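Sugar ABC transporter, sugar-binding protein (Streptococcus pneumoniae, PDB 2HEU) probably captures sugar outside the cell and hands it to a membrane ABC transporter, as the extracellular solute-binding component of the uptake system. Local coordinates at residues 37-41 / 310-315; 164-169 / 250-255; 221-225 / 379-385; 285-291 / 356-361. All coordinates share one frame; numbering follows the deposited sequence.

Interaction 1. Residues 37-41 / 310-315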
loop_
_atom_site.group_PDB
_atom_site.type_symbol
_atom_site.label_atom_id
_atom_site.label_comp_id
_atom_site.label_asym_id
_atom_site.label_seq_id
_atom_site.Cartn_x
_atom_site.Cartn_y
_atom_site.Cartn_z
ATOM N N ILE A 37 2.379 21.230 -10.267
ATOM C CA ILE A 37 3.575 21.326 -9.441
ATOM C C ILE A 37 4.797 21.456 -10.380
ATOM O O ILE A 37 5.733 22.215 -10.031
ATOM C CB ILE A 37 3.655 20.086 -8.533
ATOM C CG1 ILE A 37 2.576 20.159 -7.479
ATOM C CG2 ILE A 37 5.103 19.956 -7.931
ATOM C CD1 ILE A 37 2.431 18.826 -6.667
ATOM N N THR A 38 4.824 20.716 -11.469
ATOM C CA THR A 38 5.929 20.855 -12.378
ATOM C C THR A 38 6.007 22.219 -12.979
ATOM O O THR A 38 7.126 22.769 -13.095
ATOM C CB THR A 38 5.809 19.713 -13.470
ATOM O OG1 THR A 38 5.986 18.413 -12.824
ATOM C CG2 THR A 38 6.888 19.852 -14.543
ATOM N N ARG A 39 4.911 22.851 -13.338
ATOM C CA ARG A 39 4.974 24.268 -13.753
ATOM C C ARG A 39 5.414 25.179 -12.651
ATOM O O ARG A 39 6.149 26.132 -12.947
ATOM C CB ARG A 39 3.640 24.661 -14.349
ATOM C CG ARG A 39 3.396 24.104 -15.734
ATOM C CD ARG A 39 2.224 24.634 -16.513
ATOM N NE ARG A 39 1.006 24.222 -15.896
ATOM C CZ ARG A 39 0.381 23.064 -16.206
ATOM N NH1 ARG A 39 0.799 22.225 -17.169
ATOM N NH2 ARG A 39 -0.714 22.781 -15.607
ATOM N N ASP A 40 5.050 24.926 -11.410
ATOM C CA ASP A 40 5.600 25.698 -10.330
ATOM C C ASP A 40 7.138 25.576 -10.265
ATOM O O ASP A 40 7.866 26.582 -10.081
ATOM C CB ASP A 40 5.025 25.261 -8.977
ATOM C CG ASP A 40 3.510 25.463 -8.838
ATOM O OD1 ASP A 40 2.915 26.277 -9.576
ATOM O OD2 ASP A 40 2.942 24.811 -7.937
ATOM N N PHE A 41 7.648 24.361 -10.441
ATOM C CA PHE A 41 9.108 24.102 -10.440
ATOM C C PHE A 41 9.760 24.876 -11.550
ATOM O O PHE A 41 10.832 25.481 -11.414
ATOM C CB PHE A 41 9.320 22.606 -10.561
ATOM C CG PHE A 41 10.766 22.243 -10.721
ATOM C CD1 PHE A 41 11.623 22.185 -9.698
ATOM C CD2 PHE A 41 11.231 21.903 -11.994
ATOM C CE1 PHE A 41 12.934 21.845 -9.839
ATOM C CE2 PHE A 41 12.549 21.479 -12.139
ATOM C CZ PHE A 41 13.422 21.466 -11.102
ATOM N N ALA A 310 17.273 18.452 -8.369
ATOM C CA ALA A 310 16.485 19.621 -7.987
ATOM C C ALA A 310 15.012 19.274 -8.090
ATOM O O ALA A 310 14.235 19.812 -7.253
ATOM C CB ALA A 310 16.824 20.820 -8.918
ATOM N N PHE A 311 14.612 18.528 -9.074
ATOM C CA PHE A 311 13.184 18.185 -9.148
ATOM C C PHE A 311 12.720 17.327 -7.964
ATOM O O PHE A 311 11.656 17.557 -7.386
ATOM C CB PHE A 311 12.903 17.504 -10.530
ATOM C CG PHE A 311 11.462 17.225 -10.818
ATOM C CD1 PHE A 311 10.602 18.260 -10.991
ATOM C CD2 PHE A 311 10.988 15.953 -10.885
ATOM C CE1 PHE A 311 9.292 18.050 -11.337
ATOM C CE2 PHE A 311 9.646 15.764 -11.163
ATOM C CZ PHE A 311 8.794 16.795 -11.402
ATOM N N VAL A 312 13.552 16.334 -7.630
ATOM C CA VAL A 312 13.250 15.488 -6.469
ATOM C C VAL A 312 13.220 16.356 -5.177
ATOM O O VAL A 312 12.288 16.256 -4.364
ATOM C CB VAL A 312 14.220 14.369 -6.356
ATOM C CG1 VAL A 312 13.981 13.520 -5.085
ATOM C CG2 VAL A 312 14.137 13.438 -7.606
ATOM N N GLU A 313 14.235 17.224 -5.014
ATOM C CA GLU A 313 14.285 18.067 -3.824
ATOM C C GLU A 313 13.037 18.926 -3.724
ATOM O O GLU A 313 12.501 19.111 -2.632
ATOM C CB GLU A 313 15.557 18.914 -3.853
ATOM C CG GLU A 313 15.702 19.741 -2.589
ATOM C CD GLU A 313 15.114 21.103 -2.635
ATOM O OE1 GLU A 313 15.320 21.805 -3.660
ATOM O OE2 GLU A 313 14.576 21.543 -1.600
ATOM N N TYR A 314 12.589 19.502 -4.816
ATOM C CA TYR A 314 11.472 20.365 -4.805
ATOM C C TYR A 314 10.242 19.657 -4.200
ATOM O O TYR A 314 9.527 20.249 -3.366
ATOM C CB TYR A 314 11.128 20.838 -6.274
ATOM C CG TYR A 314 10.100 21.875 -6.363
ATOM C CD1 TYR A 314 8.864 21.662 -6.915
ATOM C CD2 TYR A 314 10.361 23.168 -5.935
ATOM C CE1 TYR A 314 7.947 22.623 -7.045
ATOM C CE2 TYR A 314 9.429 24.195 -6.065
ATOM C CZ TYR A 314 8.223 23.906 -6.598
ATOM O OH TYR A 314 7.228 24.856 -6.684
ATOM N N MET A 315 10.019 18.399 -4.598
ATOM C CA MET A 315 8.859 17.679 -4.099
ATOM C C MET A 315 8.949 17.352 -2.624
ATOM O O MET A 315 7.904 17.074 -1.987
ATOM C CB MET A 315 8.664 16.424 -4.959
ATOM C CG MET A 315 7.304 15.729 -4.775
ATOM S SD MET A 315 6.074 16.637 -5.664
ATOM C CE MET A 315 5.551 16.568 -4.649
HETATM O O HOH W 1 4.626 23.880 -5.941
#
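Asp-40 OD2 is held by two partners, a salt bridge from Lys-323 and a water that also meets Tyr-314 OH across two packed helices. The water donates to Asp-40 OD2 at 2.8 Å, and its oxygen lies 2.9 Å from Tyr-314 OH. The helices belong to the lobe built on the mixed five-stranded sheet of this solute-binding protein fold. Their segments 37-41 and 310-315 run at 117° to each other, and their axes come within 10.9 Å. The core between them is an aromatic cluster of Phe-41, Phe-311 and Tyr-314. Phe-41 sits in the middle and makes two T-shaped contacts. Phe-311 turns its edge to one face of the Phe-41 ring, with Phe-311 CD1 3.8 Å from Phe-41 CD2 and the planes at 78°. Phe-41 in turn points its own edge at the face of Tyr-314. Phe-41 CG stands anti to the backbone N (chi1 174°), which carries the ring across to the second helix. Phe-41 CB also makes a CH-pi contact over the Tyr-314 face. Strand 48-53 packs against Phe-41 through Ile-48 and Val-50, and Trp-296 meets the Phe-311 ring nearly parallel. Thr-38 OG1, bonded to Leu-34 O, lies at the Phe-311 edge. Toward the end of helix 305-315, Ile-37 CG2 touches Met-315 SD at 4.1 Å.

Interaction 2. Residues 164-169 / 250-255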
loop_
_atom_site.group_PDB
_atom_site.type_symbol
_atom_site.label_atom_id
_atom_site.label_comp_id
_atom_site.label_asym_id
_atom_site.label_seq_id
_atom_site.Cartn_x
_atom_site.Cartn_y
_atom_site.Cartn_z
ATOM N N GLN A 164 -27.990 -6.757 10.401
ATOM C CA GLN A 164 -27.350 -6.086 9.323
ATOM C C GLN A 164 -26.115 -6.889 8.961
ATOM O O GLN A 164 -25.765 -7.871 9.605
ATOM C CB GLN A 164 -27.059 -4.664 9.707
ATOM C CG GLN A 164 -28.285 -3.860 9.927
ATOM C CD GLN A 164 -27.993 -2.327 10.039
ATOM O OE1 GLN A 164 -27.406 -1.722 9.101
ATOM N NE2 GLN A 164 -28.412 -1.727 11.130
ATOM N N THR A 165 -25.507 -6.474 7.859
ATOM C CA THR A 165 -24.440 -7.241 7.225
ATOM C C THR A 165 -23.106 -6.640 7.585
ATOM O O THR A 165 -22.817 -5.514 7.213
ATOM C CB THR A 165 -24.599 -7.268 5.716
ATOM O OG1 THR A 165 -25.873 -7.788 5.366
ATOM C CG2 THR A 165 -23.493 -8.120 5.077
ATOM N N PRO A 166 -22.248 -7.407 8.275
ATOM C CA PRO A 166 -20.949 -6.859 8.696
ATOM C C PRO A 166 -20.078 -6.411 7.512
ATOM O O PRO A 166 -19.571 -5.305 7.545
ATOM C CB PRO A 166 -20.309 -8.021 9.488
ATOM C CG PRO A 166 -21.459 -8.779 10.028
ATOM C CD PRO A 166 -22.525 -8.683 8.976
ATOM N N PHE A 167 -19.875 -7.317 6.533
ATOM C CA PHE A 167 -18.895 -7.067 5.518
ATOM C C PHE A 167 -19.420 -7.134 4.117
ATOM O O PHE A 167 -20.217 -7.985 3.766
ATOM C CB PHE A 167 -17.745 -8.157 5.533
ATOM C CG PHE A 167 -16.964 -8.197 6.845
ATOM C CD1 PHE A 167 -16.129 -7.163 7.238
ATOM C CD2 PHE A 167 -17.047 -9.345 7.617
ATOM C CE1 PHE A 167 -15.376 -7.270 8.389
ATOM C CE2 PHE A 167 -16.264 -9.424 8.799
ATOM C CZ PHE A 167 -15.456 -8.415 9.160
ATOM N N GLY A 168 -18.840 -6.278 3.263
ATOM C CA GLY A 168 -18.810 -6.514 1.814
ATOM C C GLY A 168 -17.487 -7.164 1.440
ATOM O O GLY A 168 -16.440 -6.588 1.643
ATOM N N ILE A 169 -17.543 -8.368 0.913
ATOM C CA ILE A 169 -16.371 -9.129 0.482
ATOM C C ILE A 169 -16.531 -9.397 -1.028
ATOM O O ILE A 169 -17.574 -9.866 -1.489
ATOM C CB ILE A 169 -16.181 -10.450 1.240
ATOM C CG1 ILE A 169 -16.025 -10.180 2.745
ATOM C CG2 ILE A 169 -15.022 -11.232 0.720
ATOM C CD1 ILE A 169 -14.803 -9.394 3.171
ATOM N N ASP A 250 -25.247 -0.763 2.752
ATOM C CA ASP A 250 -25.768 -2.132 2.719
ATOM C C ASP A 250 -24.890 -3.139 3.498
ATOM O O ASP A 250 -25.395 -4.189 3.873
ATOM C CB ASP A 250 -25.976 -2.604 1.318
ATOM C CG ASP A 250 -27.122 -1.836 0.563
ATOM O OD1 ASP A 250 -27.949 -1.152 1.223
ATOM O OD2 ASP A 250 -27.157 -1.973 -0.679
ATOM N N VAL A 251 -23.629 -2.779 3.678
ATOM C CA VAL A 251 -22.727 -3.515 4.548
ATOM C C VAL A 251 -22.055 -2.480 5.419
ATOM O O VAL A 251 -21.873 -1.328 5.012
ATOM C CB VAL A 251 -21.676 -4.330 3.762
ATOM C CG1 VAL A 251 -22.365 -5.347 2.889
ATOM C CG2 VAL A 251 -20.721 -3.425 2.991
ATOM N N LEU A 252 -21.712 -2.853 6.697
ATOM C CA LEU A 252 -21.175 -1.881 7.621
ATOM C C LEU A 252 -19.677 -1.683 7.508
ATOM O O LEU A 252 -19.190 -0.636 8.020
ATOM C CB LEU A 252 -21.534 -2.209 9.045
ATOM C CG LEU A 252 -23.085 -2.138 9.335
ATOM C CD1 LEU A 252 -23.288 -2.185 10.852
ATOM C CD2 LEU A 252 -23.851 -1.078 8.632
ATOM N N MET A 253 -18.970 -2.609 6.896
ATOM C CA MET A 253 -17.521 -2.623 6.815
ATOM C C MET A 253 -17.060 -3.231 5.521
ATOM O O MET A 253 -17.728 -4.092 4.923
ATOM C CB MET A 253 -16.913 -3.483 7.955
ATOM C CG MET A 253 -17.123 -2.928 9.341
ATOM S SD MET A 253 -16.429 -3.965 10.653
ATOM C CE MET A 253 -17.644 -5.311 10.635
ATOM N N THR A 254 -15.850 -2.866 5.099
ATOM C CA THR A 254 -15.167 -3.631 4.051
ATOM C C THR A 254 -13.703 -3.530 4.224
ATOM O O THR A 254 -13.190 -2.436 4.498
ATOM C CB THR A 254 -15.648 -3.199 2.619
ATOM O OG1 THR A 254 -15.209 -4.169 1.667
ATOM C CG2 THR A 254 -15.220 -1.838 2.192
ATOM N N PRO A 255 -12.939 -4.626 4.101
ATOM C CA PRO A 255 -11.473 -4.578 4.237
ATOM C C PRO A 255 -10.865 -4.174 2.938
ATOM O O PRO A 255 -11.097 -4.795 1.891
ATOM C CB PRO A 255 -11.132 -6.054 4.591
ATOM C CG PRO A 255 -12.200 -6.850 3.840
ATOM C CD PRO A 255 -13.441 -6.024 3.936
HETATM O O HOH W 2 -26.625 -4.317 6.434
#
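Hydrogen bonds link residues 165-168 to residues 252-254: three between backbones, one of them weak, and one from a side chain. Leu-252 N donates to Thr-165 O at 2.9 Å. Gly-168 N donates to Met-253 O at 3.0 Å. Both are fairly straight. Met-253 N reaches Pro-166 O as well, but that bond is bent to 117° at the hydrogen and weak. The side-chain bond runs from Thr-254 OG1 to Gly-168 O at 2.7 Å. With chi1 at -166°, OG1 is swung opposite the backbone N and faces the Gly-168 carbonyl, somewhat tilted from its plane. A water links the far end, accepting from Thr-165 N and donating to Asp-250 O.

The pairing is a single beta bridge, Phe-167 with Met-253. It adds segment 164-169 beside strand 253-257, an outer strand of the antiparallel three-stranded sheet. Strand 129-134 lies on the other side, bonded through Asn-134 and Tyr-132.

Packing contacts fill in around the bridge. Met-253 bends at its last torsion (chi3 -74°) and brings CE to Phe-167 CE1 at 3.7 Å. The same methyl makes an off-centre CH-pi contact with the ring, while SD approaches it obliquely as a Met-aromatic contact. Met-253 CE also touches Pro-166 CB, and helix 149-161 packs nearby through Ile-159. Val-251 CG2 packs on the glycine backbone, 3.4 Å from Gly-168 N, and Val-251 CG1 touches Thr-165 CG2. Ile-169 CD1 meets Pro-255 CG at 3.7 Å, the two side chains crossing at about a right angle.

Interaction 3. Residues 221-225 / 379-385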
loop_
_atom_site.group_PDB
_atom_site.type_symbol
_atom_site.label_atom_id
_atom_site.label_comp_id
_atom_site.label_asym_id
_atom_site.label_seq_id
_atom_site.Cartn_x
_atom_site.Cartn_y
_atom_site.Cartn_z
ATOM N N MET A 221 -8.690 -15.159 9.937
ATOM C CA MET A 221 -9.432 -15.409 8.706
ATOM C C MET A 221 -10.862 -15.811 8.986
ATOM O O MET A 221 -11.782 -15.442 8.210
ATOM C CB MET A 221 -8.739 -16.473 7.855
ATOM C CG MET A 221 -7.464 -16.025 7.184
ATOM S SD MET A 221 -7.606 -14.554 6.156
ATOM C CE MET A 221 -9.005 -14.999 5.108
ATOM N N ASP A 222 -11.105 -16.563 10.067
ATOM C CA ASP A 222 -12.424 -17.024 10.381
ATOM C C ASP A 222 -13.382 -15.940 10.777
ATOM O O ASP A 222 -14.592 -16.142 10.746
ATOM C CB ASP A 222 -12.397 -18.149 11.451
ATOM C CG ASP A 222 -12.083 -19.487 10.886
ATOM O OD1 ASP A 222 -12.181 -19.702 9.664
ATOM O OD2 ASP A 222 -11.774 -20.416 11.690
ATOM N N ILE A 223 -12.884 -14.738 11.112
ATOM C CA ILE A 223 -13.794 -13.603 11.327
ATOM C C ILE A 223 -14.642 -13.358 10.092
ATOM O O ILE A 223 -15.799 -12.984 10.162
ATOM C CB ILE A 223 -12.976 -12.360 11.747
ATOM C CG1 ILE A 223 -12.290 -12.608 13.089
ATOM C CG2 ILE A 223 -13.841 -11.108 11.800
ATOM C CD1 ILE A 223 -11.252 -11.566 13.507
ATOM N N LEU A 224 -14.020 -13.563 8.910
ATOM C CA LEU A 224 -14.705 -13.387 7.621
ATOM C C LEU A 224 -15.621 -14.499 7.238
ATOM O O LEU A 224 -16.297 -14.437 6.200
ATOM C CB LEU A 224 -13.671 -13.130 6.509
ATOM C CG LEU A 224 -12.696 -12.002 6.736
ATOM C CD1 LEU A 224 -11.806 -11.861 5.494
ATOM C CD2 LEU A 224 -13.391 -10.682 7.098
ATOM N N ARG A 225 -15.664 -15.565 8.054
ATOM C CA ARG A 225 -16.443 -16.787 7.830
ATOM C C ARG A 225 -17.584 -16.915 8.824
ATOM O O ARG A 225 -18.331 -17.889 8.772
ATOM C CB ARG A 225 -15.534 -18.035 7.871
ATOM C CG ARG A 225 -14.413 -17.993 6.845
ATOM C CD ARG A 225 -14.095 -19.381 6.253
ATOM N NE ARG A 225 -15.094 -19.967 5.353
ATOM C CZ ARG A 225 -16.014 -20.892 5.618
ATOM N NH1 ARG A 225 -16.011 -21.513 6.780
ATOM N NH2 ARG A 225 -16.858 -21.246 4.677
ATOM N N TYR A 379 -10.018 -19.788 0.990
ATOM C CA TYR A 379 -10.355 -20.157 2.358
ATOM C C TYR A 379 -11.654 -19.504 2.798
ATOM O O TYR A 379 -12.511 -20.137 3.422
ATOM C CB TYR A 379 -9.204 -19.832 3.342
ATOM C CG TYR A 379 -9.565 -20.257 4.744
ATOM C CD1 TYR A 379 -9.564 -21.605 5.077
ATOM C CD2 TYR A 379 -9.971 -19.366 5.686
ATOM C CE1 TYR A 379 -9.999 -22.046 6.310
ATOM C CE2 TYR A 379 -10.390 -19.754 6.952
ATOM C CZ TYR A 379 -10.420 -21.134 7.252
ATOM O OH TYR A 379 -10.869 -21.587 8.446
ATOM N N VAL A 380 -11.835 -18.222 2.510
ATOM C CA VAL A 380 -13.126 -17.574 2.846
ATOM C C VAL A 380 -14.268 -18.349 2.166
ATOM O O VAL A 380 -15.299 -18.569 2.800
ATOM C CB VAL A 380 -13.100 -16.105 2.518
ATOM C CG1 VAL A 380 -14.463 -15.454 2.877
ATOM C CG2 VAL A 380 -11.971 -15.394 3.242
ATOM N N LEU A 381 -14.076 -18.723 0.907
ATOM C CA LEU A 381 -15.094 -19.441 0.143
ATOM C C LEU A 381 -15.375 -20.825 0.817
ATOM O O LEU A 381 -16.515 -21.239 1.005
ATOM C CB LEU A 381 -14.630 -19.570 -1.301
ATOM C CG LEU A 381 -14.767 -18.229 -2.134
ATOM C CD1 LEU A 381 -13.899 -18.245 -3.400
ATOM C CD2 LEU A 381 -16.231 -17.919 -2.544
ATOM N N THR A 382 -14.375 -21.565 1.158
ATOM C CA THR A 382 -14.503 -23.036 1.464
ATOM C C THR A 382 -14.339 -23.430 2.908
ATOM O O THR A 382 -14.836 -24.469 3.301
ATOM C CB THR A 382 -13.497 -23.857 0.680
ATOM O OG1 THR A 382 -12.157 -23.644 1.194
ATOM C CG2 THR A 382 -13.551 -23.648 -0.821
ATOM N N GLY A 383 -13.561 -22.655 3.671
ATOM C CA GLY A 383 -13.247 -23.042 4.998
ATOM C C GLY A 383 -12.290 -24.242 5.116
ATOM O O GLY A 383 -12.195 -24.810 6.218
ATOM N N ASP A 384 -11.628 -24.610 4.049
ATOM C CA ASP A 384 -10.770 -25.816 4.062
ATOM C C ASP A 384 -9.398 -25.444 4.684
ATOM O O ASP A 384 -8.533 -24.878 4.004
ATOM C CB ASP A 384 -10.652 -26.383 2.668
ATOM C CG ASP A 384 -9.824 -27.641 2.634
ATOM O OD1 ASP A 384 -9.228 -28.024 3.626
ATOM O OD2 ASP A 384 -9.790 -28.177 1.491
ATOM N N LYS A 385 -9.222 -25.710 5.953
ATOM C CA LYS A 385 -7.980 -25.315 6.658
ATOM C C LYS A 385 -6.767 -26.041 6.151
ATOM O O LYS A 385 -5.757 -25.415 5.858
ATOM C CB LYS A 385 -8.167 -25.500 8.184
ATOM C CG LYS A 385 -9.369 -24.825 8.774
ATOM C CD LYS A 385 -9.433 -25.100 10.237
ATOM C CE LYS A 385 -10.380 -24.251 10.982
ATOM N NZ LYS A 385 -11.789 -24.828 10.824
HETATM O O HOH W 3 -13.128 -22.697 12.060
#
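The guanidinium of Arg-225 lies flat against the turn that ends helix 370-382. Gly-383 CA sits over the centre of one face, with Thr-382 C toward the rim of that face. Val-380 O is at the edge, nearly in the guanidinium plane. The contact joins the C-terminal part of helix 212-222 and the residues after it to the end of helix 370-382. Val-380 O accepts from Arg-225 NE at 2.9 Å in a bond of 165°, although the donor stands above the carbonyl plane. Tyr-379 presents its ring edge to Asp-222, and Tyr-379 OH donates to Asp-222 OD1 at 2.6 Å on the syn side of the carboxylate. The carboxylate and ring planes are only 28° apart.

Gly-383, with positive phi, is the first residue to leave the helix. Thr-382 OG1 accepts from Asp-384 N in an ST turn, and also bonds Asn-378 O. Asp-384 then takes the N-cap position of helix 385-396.

Among the apolar contacts, Met-221 CE meets Val-380 CG2 at 3.5 Å. Met-221 is bent at chi2 and chi3, which curls the methyl toward the valine. Met-221 CB lies 3.8 Å from Tyr-379 CE2. Tyr-180 of helix 178-189 touches both Met-221 and Leu-224. A water bridges two opposite charges, donating to Asp-222 OD2 at 2.7 Å and accepting from Lys-385 NZ at 2.8 Å.

Interaction 4. Residues 285-291 / 356-361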
loop_
_atom_site.group_PDB
_atom_site.type_symbol
_atom_site.label_atom_id
_atom_site.label_comp_id
_atom_site.label_asym_id
_atom_site.label_seq_id
_atom_site.Cartn_x
_atom_site.Cartn_y
_atom_site.Cartn_z
ATOM N N GLN A 285 -1.591 -3.693 19.751
ATOM C CA GLN A 285 -0.880 -4.554 18.822
ATOM C C GLN A 285 -1.390 -4.427 17.376
ATOM O O GLN A 285 -0.961 -5.221 16.518
ATOM C CB GLN A 285 -0.968 -5.994 19.298
ATOM C CG GLN A 285 -0.148 -6.132 20.637
ATOM C CD GLN A 285 -0.113 -7.548 21.097
ATOM O OE1 GLN A 285 -0.760 -8.443 20.553
ATOM N NE2 GLN A 285 0.711 -7.802 22.098
ATOM N N SER A 286 -2.311 -3.558 17.098
ATOM C CA SER A 286 -2.812 -3.431 15.753
ATOM C C SER A 286 -1.755 -2.962 14.806
ATOM O O SER A 286 -0.822 -2.239 15.166
ATOM C CB SER A 286 -4.035 -2.522 15.717
ATOM O OG SER A 286 -3.611 -1.186 16.050
ATOM N N LEU A 287 -1.900 -3.333 13.527
ATOM C CA LEU A 287 -0.910 -3.054 12.500
ATOM C C LEU A 287 -1.622 -2.631 11.216
ATOM O O LEU A 287 -2.785 -2.967 11.005
ATOM C CB LEU A 287 -0.086 -4.301 12.211
ATOM C CG LEU A 287 0.785 -4.825 13.324
ATOM C CD1 LEU A 287 1.429 -6.140 12.979
ATOM C CD2 LEU A 287 1.903 -3.793 13.736
ATOM N N THR A 288 -0.886 -1.942 10.361
ATOM C CA THR A 288 -1.282 -1.754 8.973
ATOM C C THR A 288 -0.107 -2.157 8.068
ATOM O O THR A 288 0.983 -2.450 8.558
ATOM C CB THR A 288 -1.821 -0.334 8.731
ATOM O OG1 THR A 288 -2.381 -0.276 7.411
ATOM C CG2 THR A 288 -0.775 0.740 8.836
ATOM N N VAL A 289 -0.390 -2.211 6.781
ATOM C CA VAL A 289 0.587 -2.633 5.776
ATOM C C VAL A 289 0.388 -1.762 4.552
ATOM O O VAL A 289 -0.710 -1.339 4.259
ATOM C CB VAL A 289 0.408 -4.147 5.427
ATOM C CG1 VAL A 289 -0.952 -4.471 4.861
ATOM C CG2 VAL A 289 1.533 -4.629 4.531
ATOM N N GLY A 290 1.498 -1.474 3.873
ATOM C CA GLY A 290 1.452 -0.701 2.665
ATOM C C GLY A 290 2.838 -0.430 2.185
ATOM O O GLY A 290 3.833 -0.925 2.757
ATOM N N ALA A 291 2.992 0.377 1.115
ATOM C CA ALA A 291 4.335 0.720 0.624
ATOM C C ALA A 291 4.259 2.006 -0.145
ATOM O O ALA A 291 3.226 2.510 -0.486
ATOM C CB ALA A 291 4.925 -0.398 -0.233
ATOM N N ASP A 356 6.616 1.752 13.260
ATOM C CA ASP A 356 6.863 0.305 13.337
ATOM C C ASP A 356 5.588 -0.427 13.039
ATOM O O ASP A 356 5.600 -1.586 12.616
ATOM C CB ASP A 356 7.662 -0.176 14.571
ATOM C CG ASP A 356 7.134 0.261 15.856
ATOM O OD1 ASP A 356 6.012 0.768 15.909
ATOM O OD2 ASP A 356 7.898 0.054 16.864
ATOM N N ARG A 357 4.476 0.251 13.160
ATOM C CA ARG A 357 3.205 -0.403 12.995
ATOM C C ARG A 357 2.646 -0.327 11.598
ATOM O O ARG A 357 1.569 -0.827 11.353
ATOM C CB ARG A 357 2.193 0.124 14.006
ATOM C CG ARG A 357 2.625 -0.239 15.443
ATOM C CD ARG A 357 1.832 0.476 16.519
ATOM N NE ARG A 357 0.435 0.049 16.593
ATOM C CZ ARG A 357 -0.378 0.464 17.521
ATOM N NH1 ARG A 357 -0.030 1.394 18.409
ATOM N NH2 ARG A 357 -1.601 0.060 17.586
ATOM N N HIS A 358 3.417 0.210 10.644
ATOM C CA HIS A 358 3.055 0.334 9.234
ATOM C C HIS A 358 4.032 -0.487 8.415
ATOM O O HIS A 358 5.018 0.021 7.884
ATOM C CB HIS A 358 3.054 1.779 8.812
ATOM C CG HIS A 358 2.619 2.069 7.387
ATOM N ND1 HIS A 358 2.887 3.316 6.889
ATOM C CD2 HIS A 358 1.977 1.355 6.438
ATOM C CE1 HIS A 358 2.349 3.308 5.666
ATOM N NE2 HIS A 358 1.842 2.147 5.352
ATOM N N LEU A 359 3.704 -1.755 8.264
ATOM C CA LEU A 359 4.591 -2.716 7.656
ATOM C C LEU A 359 4.721 -2.477 6.185
ATOM O O LEU A 359 3.795 -2.033 5.568
ATOM C CB LEU A 359 3.946 -4.057 7.884
ATOM C CG LEU A 359 4.260 -4.718 9.203
ATOM C CD1 LEU A 359 3.920 -3.884 10.410
ATOM C CD2 LEU A 359 3.580 -6.048 9.285
ATOM N N VAL A 360 5.872 -2.839 5.580
ATOM C CA VAL A 360 5.957 -2.913 4.115
ATOM C C VAL A 360 5.283 -4.237 3.708
ATOM O O VAL A 360 5.462 -5.296 4.333
ATOM C CB VAL A 360 7.382 -2.863 3.625
ATOM C CG1 VAL A 360 7.443 -2.978 2.123
ATOM C CG2 VAL A 360 8.060 -1.541 4.072
ATOM N N TRP A 361 4.528 -4.200 2.608
ATOM C CA TRP A 361 3.899 -5.366 1.995
ATOM C C TRP A 361 4.894 -6.529 2.042
ATOM O O TRP A 361 6.071 -6.418 1.638
ATOM C CB TRP A 361 3.557 -5.075 0.534
ATOM C CG TRP A 361 2.398 -4.159 0.354
ATOM C CD1 TRP A 361 2.394 -2.895 -0.161
ATOM C CD2 TRP A 361 1.018 -4.434 0.617
ATOM N NE1 TRP A 361 1.136 -2.361 -0.196
ATOM C CE2 TRP A 361 0.263 -3.293 0.297
ATOM C CE3 TRP A 361 0.353 -5.579 1.072
ATOM C CZ2 TRP A 361 -1.145 -3.279 0.475
ATOM C CZ3 TRP A 361 -0.995 -5.588 1.177
ATOM C CH2 TRP A 361 -1.731 -4.447 0.936
HETATM O O HOH W 4 4.992 0.745 4.786
#
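A short two-stranded parallel sheet pairs strand 288-290 with strand 358-360. Thr-288 N donates to Arg-357 O at 2.9 Å, almost perfectly straight. Leu-359 N then donates to Thr-288 O at 2.8 Å, and Gly-290 N to Leu-359 O at 2.9 Å. The bonds thus alternate between the strands, as in parallel pairing. Val-289 and Leu-359 point to one face of the sheet, Thr-288 and His-358 to the other.

Arg-357 grips Ser-286 side-on before the strands begin. Arg-357 NE donates to Ser-286 O at 3.0 Å, and Arg-357 NH2 to Ser-286 OG at 2.8 Å, both acceptors near the guanidinium plane. A bend at chi3 (68°) turns the guanidinium back to this serine.

Segment 285-291 lies on the chain path from strand 273-276 of the three-stranded sheet to strand 295-298 of the five-stranded one, consistent with a passage between the two lobes of a solute-binding protein. Helix 178-189 packs against Leu-287, Leu-359 and Trp-361. The indole of Trp-361 lies along residues 289 to 291. Val-289 CG1 rests over the six-membered ring, and Gly-290 CA over the five-membered ring, 3.7 Å from its centroid. Ala-291 CB reaches the indole edge at CD1. Asn-127 OD1 bonds both Trp-361 NE1 and Ala-291 N, and His-358 NE2 bonds Asn-127 O. On the sheet face carrying Thr-288 and His-358, Thr-288 CG2 meets His-358 CD2 at 3.7 Å.

Overall arrangement
From the N terminus, residues 37-41 come first and meet 310-315, so interaction 1 closes a loop of 268 residues. Interaction 2 is nested inside that loop and closes before interaction 4 opens. Residues 221-225 open interaction 3 between the two segments of interaction 2, so these contacts cross. They also touch, Phe-167 packing on Leu-224. Interaction 3 closes last, at 379-385, and encloses interaction 4; both cross interaction 1. Interaction 1 packs helices on the five-stranded sheet. Interactions 2 and 3 lie on the opposite side of the chain's centre: interaction 2 joins a loop to the three-stranded sheet, and interaction 3 joins helix 212-222 to helix 370-382. Interaction 4 lies nearer the middle.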